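Cobalt/magnesium transport protein CorA (Methanocaldococcus jannaschii, PDB 4EGW) mediates the influx of magnesium ions as a homopentamer that closes when cytoplasmic magnesium is high and opens when it is low. Local coordinates at residues A[99-104]-A[214-219]; A[110-115]-A[127-132]; A[131-136]-A[166-171]. All coordinates share one frame; numbering follows the deposited sequence.

Of these segments, strand 96-104 comes first from the N terminus; the chain then turns back into strand 110-119 beside it, runs through strand 122-127 and enters helix 132-143 by the loop 127-132. Contact 2 closes the shortest loop, tying strand 110-119 to that connection. Contact 3 begins where contact 2 ends, sharing Ile-131 and Lys-132, and joins the start of helix 132-143 to helix 156-186. Both are nested within the large loop closed by contact 1, which brings helix 193-225 back onto strand 96-104. Tyr-169, in segment 166-171, reaches contacts 1 and 2, touching Asn-216 and Thr-111 and hydrogen-bonding to Lys-101 O. Together the contacts fasten the mixed sheet to the helices of the cytoplasmic domain.

Contact 1: A[99-104]-A[214-219]; sequences IYKAPL and IANRDV
The carboxamide of Asn-216 lies over one face of the Tyr-100 ring while reaching past it to the backbone of Lys-101, so that helix 193-225 is joined to strand 96-104 of the mixed sheet in the alpha/beta part of the CorA cytoplasmic domain. Ring and amide planes are 17° apart, a stacked arrangement, although the two side chains themselves cross at about a right angle. OD1 of Asn-216 sits 3.3 Å above the plane of the Tyr-100 ring, over its centre, and CG of Asn-216 is 3.3 Å from CZ of Tyr-100. With CG of Asn-216 anti to its own carbonyl carbon (chi1 -82°), the amide is carried out to the strand with both of its polar atoms facing Lys-101.

There it makes a two-point grip on one residue. Lys-101 N donates to Asn-216 OD1 at 2.8 Å, and Asn-216 ND2 returns a bond to Lys-101 O, also at 2.8 Å. Each donor approaches a lone pair in the plane of the carbonyl it meets, and both bonds are nearly straight. This pairing fixes the rotation of the amide and thereby holds it flat over the tyrosine. Lys-101 O also accepts a hydrogen bond from Tyr-169 OH on helix 156-186, while the ammonium group of Lys-101 leads away to Glu-83 O.

One helical turn beyond Asn-216, Val-219 approaches the same tyrosine from another direction, at the ring edge and near its plane. Strand and helix segments run at 137° to each other, and the CA atoms of Tyr-100 and Asn-216 come nearest each other. Apolar packing completes the join, with CG1 of Val-219 lying 3.6 Å from CE1 of Tyr-100.

Contact 2: A[110-115]-A[127-132]; sequences TTTSLG and HSDKIK
Thr-112 meets Asp-129 where strand 110-119 passes the loop that leaves strand 122-127. The side chain of Thr-112 points toward the loop. Its OG1, placed opposite the backbone nitrogen by a chi1 of -165°, comes to 3.1 Å from OD2 of Asp-129, a separation compatible with a hydrogen bond. On the other branch, CG2 of Thr-112 packs against CB of Asp-129 at 3.9 Å, so the aspartate is met by both a polar and an apolar arm.

A water joins the same two residues and brings in the next position. It lies 3.1 Å from OG1 of Thr-112, donates to the backbone O of Ser-113 at 2.8 Å and accepts from the backbone N of Asp-129 at 2.8 Å. The water thus bridges strand and loop at this point. The side chain of Ser-113 points away from the loop, and its OG bonds to Glu-85 O.

Leu-114 returns to the contact from the face of the sheet that it shares with His-127. CB of Leu-114 rests 3.7 Å from CB of His-127, and the end of Ile-131 lies nearby, modelled too close for its packing to be read in detail. The imidazole of His-127 lies between its own loop and strand 51-56: ND1 faces Asp-129 O, at a separation too short for the detail of the bond to be relied on, and NE2 is hydrogen-bonded to Asp-54. Ile-131 lies against one face of the ring, offset toward its rim, and occupies the N-cap position of helix 132-143. The arrangement is that of two antiparallel neighbours inside the mixed sheet, parting where strand 122-127 ends and its chain leaves through a loop to start helix 132-143.

Contact 3: A[131-136]-A[166-171]; sequences IKAIGR and TRSYSR
Polar contact between the helices centres on Arg-136 and Ser-168. NH2 of Arg-136 donates to OG of Ser-168 at 2.8 Å, with a bent N-H...O angle of 142° and the hydroxyl tilted 21° from the guanidinium plane. OG of Ser-168 also bonds to Glu-164 O and lies 2.7 Å from a water that accepts a weak bond from the backbone N of Ala-133. Glu-164 forms a salt bridge with NE of Arg-136, giving the guanidinium a second hold on helix 156-186. With an alanine in place of Arg-136, Ser-168 OG would probably lose its arginine donor and Glu-164 be left with its long, weak ion pair to Arg-167.

Van der Waals contact is modest: CB of Ala-133 faces Ser-168 OG at 3.9 Å, and CG of Lys-132 lies at the edge of the Arg-171 guanidinium.

Like charges gather, with NH1 of Arg-136 4.3 Å from NH2 of Arg-171. Arg-171 is countered by Asp-178 of the second subunit, which probably eases this crowding, and Arg-167 bonds to Ser-170 of that subunit. Steeply inclined at 118°, the short helical segments form a polar helix-helix junction between helix 132-143 and helix 156-186, beside the second subunit of this two-chain assembly.

Contact 1: A[99-104]-A[214-219]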
loop_
_atom_site.group_PDB
_atom_site.type_symbol
_atom_site.label_atom_id
_atom_site.label_comp_id
_atom_site.label_asym_id
_atom_site.label_seq_id
_atom_site.Cartn_x
_atom_site.Cartn_y
_atom_site.Cartn_z
ATOM N N ILE A 99 22.033 4.096 2.252
ATOM C CA ILE A 99 21.354 4.468 3.471
ATOM C C ILE A 99 19.943 4.822 3.039
ATOM O O ILE A 99 19.741 5.447 1.994
ATOM C CB ILE A 99 22.024 5.707 4.130
ATOM C CG1 ILE A 99 23.525 5.456 4.364
ATOM C CG2 ILE A 99 21.292 6.108 5.425
ATOM C CD1 ILE A 99 23.830 4.244 5.225
ATOM N N TYR A 100 18.956 4.416 3.817
ATOM C CA TYR A 100 17.597 4.713 3.433
ATOM C C TYR A 100 16.759 4.930 4.670
ATOM O O TYR A 100 17.016 4.325 5.708
ATOM C CB TYR A 100 17.052 3.557 2.620
ATOM C CG TYR A 100 16.088 3.965 1.548
ATOM C CD1 TYR A 100 16.537 4.530 0.367
ATOM C CD2 TYR A 100 14.723 3.776 1.711
ATOM C CE1 TYR A 100 15.652 4.899 -0.627
ATOM C CE2 TYR A 100 13.830 4.137 0.726
ATOM C CZ TYR A 100 14.296 4.698 -0.443
ATOM O OH TYR A 100 13.399 5.059 -1.423
ATOM N N LYS A 101 15.769 5.814 4.567
ATOM C CA LYS A 101 14.871 6.087 5.685
ATOM C C LYS A 101 13.577 5.299 5.568
ATOM O O LYS A 101 12.821 5.447 4.607
ATOM C CB LYS A 101 14.552 7.577 5.791
ATOM C CG LYS A 101 15.664 8.406 6.402
ATOM C CD LYS A 101 15.601 8.451 7.918
ATOM C CE LYS A 101 16.813 9.153 8.447
ATOM N NZ LYS A 101 16.744 9.195 9.923
ATOM N N ALA A 102 13.323 4.475 6.573
ATOM C CA ALA A 102 12.124 3.679 6.617
ATOM C C ALA A 102 11.298 4.108 7.822
ATOM O O ALA A 102 11.848 4.539 8.839
ATOM C CB ALA A 102 12.494 2.232 6.728
ATOM N N PRO A 103 9.969 4.000 7.711
ATOM C CA PRO A 103 9.086 4.324 8.833
ATOM C C PRO A 103 9.467 3.536 10.097
ATOM O O PRO A 103 9.904 2.393 10.019
ATOM C CB PRO A 103 7.702 3.893 8.318
ATOM C CG PRO A 103 7.814 3.951 6.836
ATOM C CD PRO A 103 9.217 3.484 6.552
ATOM N N LEU A 104 9.306 4.164 11.253
ATOM C CA LEU A 104 9.640 3.560 12.535
ATOM C C LEU A 104 8.424 3.714 13.422
ATOM O O LEU A 104 7.839 4.794 13.515
ATOM C CB LEU A 104 10.823 4.286 13.159
ATOM C CG LEU A 104 11.150 3.955 14.611
ATOM C CD1 LEU A 104 11.458 2.488 14.761
ATOM C CD2 LEU A 104 12.307 4.816 15.130
ATOM N N ILE A 214 12.060 12.933 1.244
ATOM C CA ILE A 214 12.941 13.781 0.471
ATOM C C ILE A 214 14.259 13.037 0.266
ATOM O O ILE A 214 14.676 12.787 -0.868
ATOM C CB ILE A 214 13.192 15.126 1.154
ATOM C CG1 ILE A 214 11.922 15.965 1.148
ATOM C CG2 ILE A 214 14.246 15.881 0.401
ATOM C CD1 ILE A 214 11.436 16.254 -0.245
ATOM N N ALA A 215 14.884 12.645 1.373
ATOM C CA ALA A 215 16.200 12.011 1.347
ATOM C C ALA A 215 16.203 10.659 0.619
ATOM O O ALA A 215 17.172 10.316 -0.067
ATOM C CB ALA A 215 16.726 11.859 2.760
ATOM N N ASN A 216 15.125 9.894 0.786
ATOM C CA ASN A 216 14.920 8.674 0.019
ATOM C C ASN A 216 14.835 9.012 -1.453
ATOM O O ASN A 216 15.467 8.370 -2.290
ATOM C CB ASN A 216 13.604 8.016 0.415
ATOM C CG ASN A 216 13.711 7.190 1.670
ATOM O OD1 ASN A 216 14.757 7.154 2.316
ATOM N ND2 ASN A 216 12.616 6.515 2.029
ATOM N N ARG A 217 14.038 10.037 -1.747
ATOM C CA ARG A 217 13.725 10.439 -3.110
ATOM C C ARG A 217 14.973 10.577 -3.946
ATOM O O ARG A 217 15.069 10.034 -5.046
ATOM C CB ARG A 217 13.008 11.782 -3.097
ATOM C CG ARG A 217 12.734 12.338 -4.486
ATOM C CD ARG A 217 12.323 13.795 -4.400
ATOM N NE ARG A 217 13.427 14.612 -3.909
ATOM C CZ ARG A 217 13.293 15.838 -3.420
ATOM N NH1 ARG A 217 12.092 16.398 -3.347
ATOM N NH2 ARG A 217 14.361 16.506 -3.004
ATOM N N ASP A 218 15.931 11.319 -3.413
ATOM C CA ASP A 218 17.180 11.563 -4.110
ATOM C C ASP A 218 17.942 10.259 -4.306
ATOM O O ASP A 218 18.406 9.974 -5.403
ATOM C CB ASP A 218 18.014 12.605 -3.364
ATOM C CG ASP A 218 17.397 14.001 -3.436
ATOM O OD1 ASP A 218 16.815 14.343 -4.493
ATOM O OD2 ASP A 218 17.487 14.754 -2.438
ATOM N N VAL A 219 18.032 9.448 -3.255
ATOM C CA VAL A 219 18.644 8.136 -3.377
ATOM C C VAL A 219 18.075 7.438 -4.610
ATOM O O VAL A 219 18.820 6.955 -5.460
ATOM C CB VAL A 219 18.358 7.272 -2.136
ATOM C CG1 VAL A 219 18.576 5.802 -2.444
ATOM C CG2 VAL A 219 19.211 7.731 -0.948
#

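Contact 2: A[110-115]-A[127-132]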
loop_
_atom_site.group_PDB
_atom_site.type_symbol
_atom_site.label_atom_id
_atom_site.label_comp_id
_atom_site.label_asym_id
_atom_site.label_seq_id
_atom_site.Cartn_x
_atom_site.Cartn_y
_atom_site.Cartn_z
ATOM N N THR A 110 7.911 7.770 13.554
ATOM C CA THR A 110 8.966 8.576 12.938
ATOM C C THR A 110 9.670 7.689 11.910
ATOM O O THR A 110 9.146 6.640 11.548
ATOM C CB THR A 110 9.975 9.165 13.965
ATOM O OG1 THR A 110 10.695 8.108 14.612
ATOM C CG2 THR A 110 9.260 10.026 15.012
ATOM N N THR A 111 10.824 8.112 11.403
ATOM C CA THR A 111 11.583 7.262 10.498
ATOM C C THR A 111 12.961 6.982 11.054
ATOM O O THR A 111 13.413 7.648 11.981
ATOM C CB THR A 111 11.745 7.875 9.118
ATOM O OG1 THR A 111 12.592 9.022 9.206
ATOM C CG2 THR A 111 10.402 8.262 8.545
ATOM N N THR A 112 13.607 5.971 10.486
ATOM C CA THR A 112 14.849 5.439 11.009
ATOM C C THR A 112 15.680 4.920 9.837
ATOM O O THR A 112 15.143 4.378 8.873
ATOM C CB THR A 112 14.559 4.274 11.977
ATOM O OG1 THR A 112 15.728 3.960 12.756
ATOM C CG2 THR A 112 14.116 3.039 11.197
ATOM N N SER A 113 16.993 5.084 9.920
ATOM C CA SER A 113 17.864 4.713 8.814
ATOM C C SER A 113 18.342 3.271 8.856
ATOM O O SER A 113 18.600 2.686 9.920
ATOM C CB SER A 113 19.059 5.663 8.718
ATOM O OG SER A 113 18.661 6.930 8.221
ATOM N N LEU A 114 18.440 2.690 7.672
ATOM C CA LEU A 114 19.102 1.413 7.528
ATOM C C LEU A 114 20.157 1.537 6.459
ATOM O O LEU A 114 19.978 2.259 5.479
ATOM C CB LEU A 114 18.112 0.304 7.176
ATOM C CG LEU A 114 17.087 0.460 6.054
ATOM C CD1 LEU A 114 17.403 1.605 5.140
ATOM C CD2 LEU A 114 16.996 -0.838 5.269
ATOM N N GLY A 115 21.294 0.900 6.696
ATOM C CA GLY A 115 22.282 0.727 5.660
ATOM C C GLY A 115 21.987 -0.504 4.831
ATOM O O GLY A 115 21.586 -1.553 5.352
ATOM N N HIS A 127 20.179 -2.763 10.034
ATOM C CA HIS A 127 19.401 -1.771 10.750
ATOM C C HIS A 127 19.447 -1.966 12.252
ATOM O O HIS A 127 19.403 -3.093 12.739
ATOM C CB HIS A 127 17.951 -1.756 10.255
ATOM C CG HIS A 127 17.288 -3.098 10.238
ATOM N ND1 HIS A 127 16.307 -3.455 11.141
ATOM C CD2 HIS A 127 17.438 -4.159 9.411
ATOM C CE1 HIS A 127 15.893 -4.682 10.880
ATOM N NE2 HIS A 127 16.562 -5.132 9.834
ATOM N N SER A 128 19.564 -0.859 12.978
ATOM C CA SER A 128 19.479 -0.866 14.431
ATOM C C SER A 128 18.043 -0.888 14.955
ATOM O O SER A 128 17.785 -1.358 16.065
ATOM C CB SER A 128 20.238 0.320 15.016
ATOM O OG SER A 128 21.620 0.217 14.717
ATOM N N ASP A 129 17.113 -0.351 14.174
ATOM C CA ASP A 129 15.700 -0.380 14.546
ATOM C C ASP A 129 14.977 -1.385 13.665
ATOM O O ASP A 129 15.365 -1.608 12.520
ATOM C CB ASP A 129 15.051 1.004 14.401
ATOM C CG ASP A 129 15.003 1.778 15.714
ATOM O OD1 ASP A 129 14.934 1.150 16.789
ATOM O OD2 ASP A 129 15.022 3.026 15.670
ATOM N N LYS A 130 13.935 -2.011 14.191
ATOM C CA LYS A 130 13.157 -2.898 13.354
ATOM C C LYS A 130 12.711 -2.089 12.154
ATOM O O LYS A 130 12.475 -0.883 12.252
ATOM C CB LYS A 130 11.937 -3.421 14.098
ATOM C CG LYS A 130 11.541 -4.842 13.723
ATOM C CD LYS A 130 11.452 -5.081 12.205
ATOM C CE LYS A 130 12.631 -5.911 11.677
ATOM N NZ LYS A 130 12.239 -6.887 10.611
ATOM N N ILE A 131 12.626 -2.749 11.011
ATOM C CA ILE A 131 12.095 -2.125 9.817
ATOM C C ILE A 131 10.976 -2.993 9.255
ATOM O O ILE A 131 11.189 -4.126 8.818
ATOM C CB ILE A 131 13.190 -1.878 8.785
ATOM C CG1 ILE A 131 14.340 -1.133 9.457
ATOM C CG2 ILE A 131 12.638 -1.093 7.597
ATOM C CD1 ILE A 131 15.292 -0.508 8.495
ATOM N N LYS A 132 9.775 -2.444 9.286
ATOM C CA LYS A 132 8.584 -3.215 9.016
ATOM C C LYS A 132 8.718 -3.965 7.705
ATOM O O LYS A 132 8.211 -5.073 7.555
ATOM C CB LYS A 132 7.383 -2.282 8.952
ATOM C CG LYS A 132 6.068 -2.967 9.201
ATOM C CD LYS A 132 5.923 -3.360 10.658
ATOM C CE LYS A 132 5.283 -4.739 10.767
ATOM N NZ LYS A 132 4.341 -5.012 9.636
HETATM O O HOH W 1 17.217 1.389 11.995
#

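Contact 3: A[131-136]-A[166-171]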
loop_
_atom_site.group_PDB
_atom_site.type_symbol
_atom_site.label_atom_id
_atom_site.label_comp_id
_atom_site.label_asym_id
_atom_site.label_seq_id
_atom_site.Cartn_x
_atom_site.Cartn_y
_atom_site.Cartn_z
ATOM N N ILE A 131 12.626 -2.749 11.011
ATOM C CA ILE A 131 12.095 -2.125 9.817
ATOM C C ILE A 131 10.976 -2.993 9.255
ATOM O O ILE A 131 11.189 -4.126 8.818
ATOM C CB ILE A 131 13.190 -1.878 8.785
ATOM C CG1 ILE A 131 14.340 -1.133 9.457
ATOM C CG2 ILE A 131 12.638 -1.093 7.597
ATOM C CD1 ILE A 131 15.292 -0.508 8.495
ATOM N N LYS A 132 9.775 -2.444 9.286
ATOM C CA LYS A 132 8.584 -3.215 9.016
ATOM C C LYS A 132 8.718 -3.965 7.705
ATOM O O LYS A 132 8.211 -5.073 7.555
ATOM C CB LYS A 132 7.383 -2.282 8.952
ATOM C CG LYS A 132 6.068 -2.967 9.201
ATOM C CD LYS A 132 5.923 -3.360 10.658
ATOM C CE LYS A 132 5.283 -4.739 10.767
ATOM N NZ LYS A 132 4.341 -5.012 9.636
ATOM N N ALA A 133 9.410 -3.353 6.754
ATOM C CA ALA A 133 9.417 -3.861 5.395
ATOM C C ALA A 133 10.210 -5.146 5.269
ATOM O O ALA A 133 9.872 -6.009 4.460
ATOM C CB ALA A 133 9.952 -2.809 4.444
ATOM N N ILE A 134 11.261 -5.274 6.073
ATOM C CA ILE A 134 12.202 -6.381 5.938
ATOM C C ILE A 134 11.633 -7.642 6.548
ATOM O O ILE A 134 11.893 -8.754 6.078
ATOM C CB ILE A 134 13.558 -6.037 6.566
ATOM C CG1 ILE A 134 14.087 -4.756 5.935
ATOM C CG2 ILE A 134 14.544 -7.177 6.389
ATOM C CD1 ILE A 134 15.522 -4.528 6.196
ATOM N N GLY A 135 10.852 -7.467 7.604
ATOM C CA GLY A 135 10.052 -8.562 8.100
ATOM C C GLY A 135 9.208 -9.072 6.949
ATOM O O GLY A 135 9.230 -10.260 6.641
ATOM N N ARG A 136 8.495 -8.154 6.294
ATOM C CA ARG A 136 7.537 -8.497 5.238
ATOM C C ARG A 136 8.139 -9.247 4.056
ATOM O O ARG A 136 7.421 -9.939 3.340
ATOM C CB ARG A 136 6.781 -7.260 4.742
ATOM C CG ARG A 136 5.715 -6.737 5.713
ATOM C CD ARG A 136 4.760 -5.739 5.042
ATOM N NE ARG A 136 5.465 -4.605 4.442
ATOM C CZ ARG A 136 5.451 -3.361 4.919
ATOM N NH1 ARG A 136 4.753 -3.064 6.010
ATOM N NH2 ARG A 136 6.133 -2.408 4.297
ATOM N N THR A 166 8.936 1.975 0.931
ATOM C CA THR A 166 8.095 3.036 0.392
ATOM C C THR A 166 6.621 2.749 0.670
ATOM O O THR A 166 5.842 3.656 0.992
ATOM C CB THR A 166 8.342 3.247 -1.106
ATOM O OG1 THR A 166 9.742 3.488 -1.329
ATOM C CG2 THR A 166 7.543 4.439 -1.612
ATOM N N ARG A 167 6.256 1.477 0.564
ATOM C CA ARG A 167 4.906 1.022 0.867
ATOM C C ARG A 167 4.562 1.154 2.345
ATOM O O ARG A 167 3.396 1.348 2.701
ATOM C CB ARG A 167 4.731 -0.415 0.415
ATOM C CG ARG A 167 4.026 -0.525 -0.913
ATOM C CD ARG A 167 3.879 -1.983 -1.338
ATOM N NE ARG A 167 3.324 -2.823 -0.280
ATOM C CZ ARG A 167 2.071 -3.261 -0.256
ATOM N NH1 ARG A 167 1.235 -2.940 -1.236
ATOM N NH2 ARG A 167 1.656 -4.030 0.740
ATOM N N SER A 168 5.575 1.041 3.203
ATOM C CA SER A 168 5.391 1.339 4.622
ATOM C C SER A 168 4.870 2.763 4.715
ATOM O O SER A 168 3.826 3.023 5.297
ATOM C CB SER A 168 6.713 1.237 5.398
ATOM O OG SER A 168 7.317 -0.040 5.287
ATOM N N TYR A 169 5.605 3.688 4.115
ATOM C CA TYR A 169 5.233 5.089 4.162
ATOM C C TYR A 169 3.825 5.304 3.640
ATOM O O TYR A 169 3.007 5.990 4.277
ATOM C CB TYR A 169 6.179 5.896 3.301
ATOM C CG TYR A 169 7.517 6.219 3.920
ATOM C CD1 TYR A 169 7.625 7.195 4.894
ATOM C CD2 TYR A 169 8.682 5.596 3.486
ATOM C CE1 TYR A 169 8.855 7.535 5.440
ATOM C CE2 TYR A 169 9.917 5.929 4.031
ATOM C CZ TYR A 169 9.991 6.903 5.002
ATOM O OH TYR A 169 11.196 7.251 5.552
ATOM N N SER A 170 3.556 4.727 2.472
ATOM C CA SER A 170 2.293 4.954 1.772
ATOM C C SER A 170 1.130 4.414 2.576
ATOM O O SER A 170 0.024 4.952 2.543
ATOM C CB SER A 170 2.298 4.305 0.391
ATOM O OG SER A 170 1.086 4.604 -0.277
ATOM N N ARG A 171 1.386 3.342 3.305
ATOM C CA ARG A 171 0.358 2.759 4.139
ATOM C C ARG A 171 -0.038 3.738 5.236
ATOM O O ARG A 171 -1.215 3.933 5.526
ATOM C CB ARG A 171 0.875 1.467 4.758
ATOM C CG ARG A 171 -0.192 0.678 5.482
ATOM C CD ARG A 171 -0.063 0.797 6.994
ATOM N NE ARG A 171 1.140 0.140 7.496
ATOM C CZ ARG A 171 1.181 -0.610 8.596
ATOM N NH1 ARG A 171 0.082 -0.811 9.312
ATOM N NH2 ARG A 171 2.326 -1.166 8.976
HETATM O O HOH W 2 9.118 -0.378 7.230
#